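Local coordinates for protein flavin-dependent monooxygenase, oxygenase subunit HsaA (Mycobacterium tuberculosis, PDB 3AFF) that probably hydroxylates a phenolic secosteroid from cholesterol breakdown to a catechol, using reduced FMN and molecular oxygen, at residues A[372-375]-A[376-379]; A[314-317]-A[318-321]. All coordinates share one frame; numbering follows the deposited sequence.

Contact 1: A[372-375]-A[376-379]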
# COMPACT_ATOMS: atom_id res chain seq x y z
N ASP A 372 -1.46 5.97 36.04
CA ASP A 372 -0.21 6.40 36.66
C ASP A 372 0.05 7.85 36.28
O ASP A 372 0.05 8.16 35.12
CB ASP A 372 1.00 5.53 36.28
CG ASP A 372 2.23 5.86 37.16
OD1 ASP A 372 2.64 7.02 37.13
OD2 ASP A 372 2.70 5.01 37.99
N PRO A 373 0.23 8.75 37.26
CA PRO A 373 0.57 10.14 36.86
C PRO A 373 1.89 10.36 36.08
O PRO A 373 2.08 11.38 35.40
CB PRO A 373 0.58 10.90 38.20
CG PRO A 373 0.76 9.86 39.25
CD PRO A 373 0.07 8.61 38.71
N GLU A 374 2.82 9.43 36.16
CA GLU A 374 4.06 9.61 35.46
C GLU A 374 3.88 9.58 33.97
O GLU A 374 4.72 10.05 33.24
CB GLU A 374 5.04 8.52 35.82
CG GLU A 374 5.39 8.51 37.27
CD GLU A 374 6.75 7.79 37.53
OE1 GLU A 374 7.25 7.01 36.63
OE2 GLU A 374 7.26 8.03 38.66
N ARG A 375 2.78 9.03 33.49
CA ARG A 375 2.48 9.16 32.07
C ARG A 375 2.38 10.65 31.72
O ARG A 375 2.63 11.03 30.59
CB ARG A 375 1.17 8.45 31.70
CG ARG A 375 1.21 6.97 31.92
CD ARG A 375 -0.19 6.38 31.75
NE ARG A 375 -0.68 6.56 30.37
CZ ARG A 375 -1.94 6.90 30.05
NH1 ARG A 375 -2.87 7.08 31.00
NH2 ARG A 375 -2.28 7.06 28.77
N ALA A 376 2.01 11.51 32.66
CA ALA A 376 1.96 12.91 32.32
C ALA A 376 3.29 13.56 32.63
O ALA A 376 3.75 14.42 31.89
CB ALA A 376 0.82 13.58 33.05
N TYR A 377 3.96 13.15 33.71
CA TYR A 377 5.20 13.83 34.12
C TYR A 377 6.23 13.89 33.00
O TYR A 377 6.97 14.83 32.84
CB TYR A 377 5.86 13.21 35.35
CG TYR A 377 5.06 13.16 36.61
CD1 TYR A 377 3.85 13.91 36.77
CD2 TYR A 377 5.52 12.41 37.69
CE1 TYR A 377 3.12 13.82 37.97
CE2 TYR A 377 4.80 12.32 38.85
CZ TYR A 377 3.61 13.02 38.98
OH TYR A 377 2.94 12.85 40.14
N VAL A 378 6.27 12.87 32.19
CA VAL A 378 7.21 12.82 31.07
C VAL A 378 7.13 14.01 30.03
O VAL A 378 8.14 14.42 29.38
CB VAL A 378 7.00 11.39 30.54
CG1 VAL A 378 6.46 11.29 29.11
CG2 VAL A 378 8.08 10.46 30.99
N ILE A 379 5.94 14.57 29.92
CA ILE A 379 5.59 15.65 29.01
C ILE A 379 6.05 17.01 29.57
O ILE A 379 6.49 17.91 28.83
CB ILE A 379 4.05 15.50 28.71
CG1 ILE A 379 3.83 14.13 28.03
CG2 ILE A 379 3.48 16.58 27.84
CD1 ILE A 379 2.41 13.71 28.04
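Pro373 O is gripped by two backbone N-H groups further along the same turn. Tyr377 N reaches it at 3.1 Å, lying in the carbonyl plane, whereas Ala376 N comes from above that plane at 2.7 Å, so the two donors use different parts of the same oxygen. This is the first turn of a short helix, and Asp372 caps it: Asp372 OD1 accepts from Glu374 N at 2.6 Å. The Tyr377 side chain folds back along the turn, its CG beside the backbone N (chi1 -59°), and runs alongside Pro373 in the same direction. Its hydroxyl end rests on the proline ring, with Tyr377 OH 3.6 Å from Pro373 CB. One ring face lies over Pro373 O and Glu374 N, and Glu374 CA makes an off-centre CH-pi contact with it, 4.2 Å from the ring centroid. The Glu374 carboxylate leaves the turn for a salt bridge with Arg323 and a hydrogen bond from Trp233, while Phe166 meets the Tyr377 ring edge-to-face. Pro373, Arg375, Ala376 and Ile379 pack on a neighbouring subunit, another copy of this protein. With its carboxylate held by a cation and an indole N-H, buried Glu374 is probably stabilised as the anion.

Contact 2: A[314-317]-A[318-321]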
# COMPACT_ATOMS: atom_id res chain seq x y z
N ILE A 314 23.50 4.62 30.17
CA ILE A 314 22.31 4.22 29.44
C ILE A 314 21.83 5.36 28.50
O ILE A 314 21.64 6.48 28.93
CB ILE A 314 21.21 3.77 30.38
CG1 ILE A 314 21.66 2.50 31.16
CG2 ILE A 314 19.91 3.53 29.58
CD1 ILE A 314 20.93 2.18 32.47
N PRO A 315 21.67 5.09 27.21
CA PRO A 315 21.23 6.22 26.42
C PRO A 315 19.73 6.55 26.55
O PRO A 315 18.90 5.68 26.88
CB PRO A 315 21.55 5.82 24.97
CG PRO A 315 22.07 4.40 25.02
CD PRO A 315 21.95 3.87 26.42
N PHE A 316 19.39 7.79 26.23
CA PHE A 316 17.99 8.19 26.30
C PHE A 316 17.14 7.29 25.41
O PHE A 316 16.05 6.87 25.81
CB PHE A 316 17.80 9.68 25.96
CG PHE A 316 16.35 10.07 25.85
CD1 PHE A 316 15.59 10.35 26.99
CD2 PHE A 316 15.72 10.07 24.62
CE1 PHE A 316 14.23 10.68 26.89
CE2 PHE A 316 14.34 10.40 24.52
CZ PHE A 316 13.61 10.70 25.68
N GLU A 317 17.62 6.95 24.20
CA GLU A 317 16.81 6.15 23.26
C GLU A 317 16.45 4.79 23.83
O GLU A 317 15.37 4.30 23.55
CB GLU A 317 17.52 5.96 21.91
CG GLU A 317 19.02 5.57 22.11
CD GLU A 317 19.53 4.33 21.26
OE1 GLU A 317 19.98 3.29 21.89
OE2 GLU A 317 19.47 4.44 19.98
N LEU A 318 17.31 4.22 24.69
CA LEU A 318 17.01 2.93 25.32
C LEU A 318 15.91 3.06 26.39
O LEU A 318 14.98 2.22 26.48
CB LEU A 318 18.29 2.30 25.90
CG LEU A 318 18.15 0.98 26.67
CD1 LEU A 318 17.31 -0.08 25.93
CD2 LEU A 318 19.52 0.39 27.04
N ARG A 319 16.03 4.08 27.26
CA ARG A 319 14.98 4.32 28.26
C ARG A 319 13.64 4.60 27.57
O ARG A 319 12.59 4.08 27.97
CB ARG A 319 15.39 5.49 29.17
CG ARG A 319 16.54 5.20 30.20
CD ARG A 319 17.29 6.52 30.64
NE ARG A 319 16.28 7.47 30.89
CZ ARG A 319 16.28 8.76 30.60
NH1 ARG A 319 17.32 9.43 30.20
NH2 ARG A 319 15.16 9.39 30.82
N ALA A 320 13.69 5.41 26.52
CA ALA A 320 12.50 5.65 25.66
C ALA A 320 11.82 4.39 25.06
O ALA A 320 10.61 4.20 25.19
CB ALA A 320 12.84 6.65 24.56
N ARG A 321 12.59 3.51 24.42
CA ARG A 321 12.08 2.17 24.03
C ARG A 321 11.45 1.42 25.21
O ARG A 321 10.44 0.75 25.06
CB ARG A 321 13.22 1.29 23.54
CG ARG A 321 13.67 1.50 22.12
CD ARG A 321 14.35 0.21 21.48
NE ARG A 321 15.47 -0.44 22.18
CZ ARG A 321 15.31 -1.54 22.94
NH1 ARG A 321 14.07 -2.00 23.07
NH2 ARG A 321 16.34 -2.17 23.55
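Ile314 and Arg319 meet at the N-terminus of helix 316-342, in the C-terminal helical domain of the acyl-CoA dehydrogenase fold, with Pro315 as N-cap residue. Ile314 CG2 touches the aliphatic part of Arg319 at CG, 3.8 Å away, and also Leu318 CD2 at 4.1 Å; the isoleucine and arginine side chains cross at about a right angle. Pro315 CD adds a contact with Leu318 CB at 4.0 Å. The planes of the Phe316 ring and the Arg319 guanidinium are turned 81° apart, with Phe316 CD1 over a guanidinium face. Phe316 CG is anti to the backbone N (chi1 172°), while a bend at chi3 (44°) brings the guanidinium beside the ring. Sound backbone bonds run from Ala320 N to Phe316 O at 2.9 Å and from Arg321 N to Glu317 O at 3.0 Å; both bonds to Pro315 O are weak. Farther out, helix 286-309 receives Ile314, Pro315 and Leu318. Arg319 NH2 donates to Asp391 O and to Val394 O of the chain's terminal carboxylate, which helps to hold the guanidinium in place and ties the helix start to the C-terminal end. So placed, Arg319 NH1 lies at the ring edge, 3.8 Å from Phe316 CD1.

In the fold
Both contacts are first turns of helices, and they show how the same backbone plan is finished differently according to place. Contact 1 is partly buried and forms a short helix packed against another subunit; contact 2 lies at the surface and begins a long helix, with its own brush with another chain where Glu317 packs on Ala284 of a third subunit. Their centres are about 17 Å apart and they do not touch, yet both reach the C-terminal end, where Val394 meets Val378 and Phe316. Helix 316-342, begun by contact 2, also supplies the cation for contact 1. Chemistry follows place, a buried carboxylate marking 372-379, near a probable FMN-binding tyrosine, and an arginine bound to main-chain oxygens marking 314-321, away from the probable flavin site.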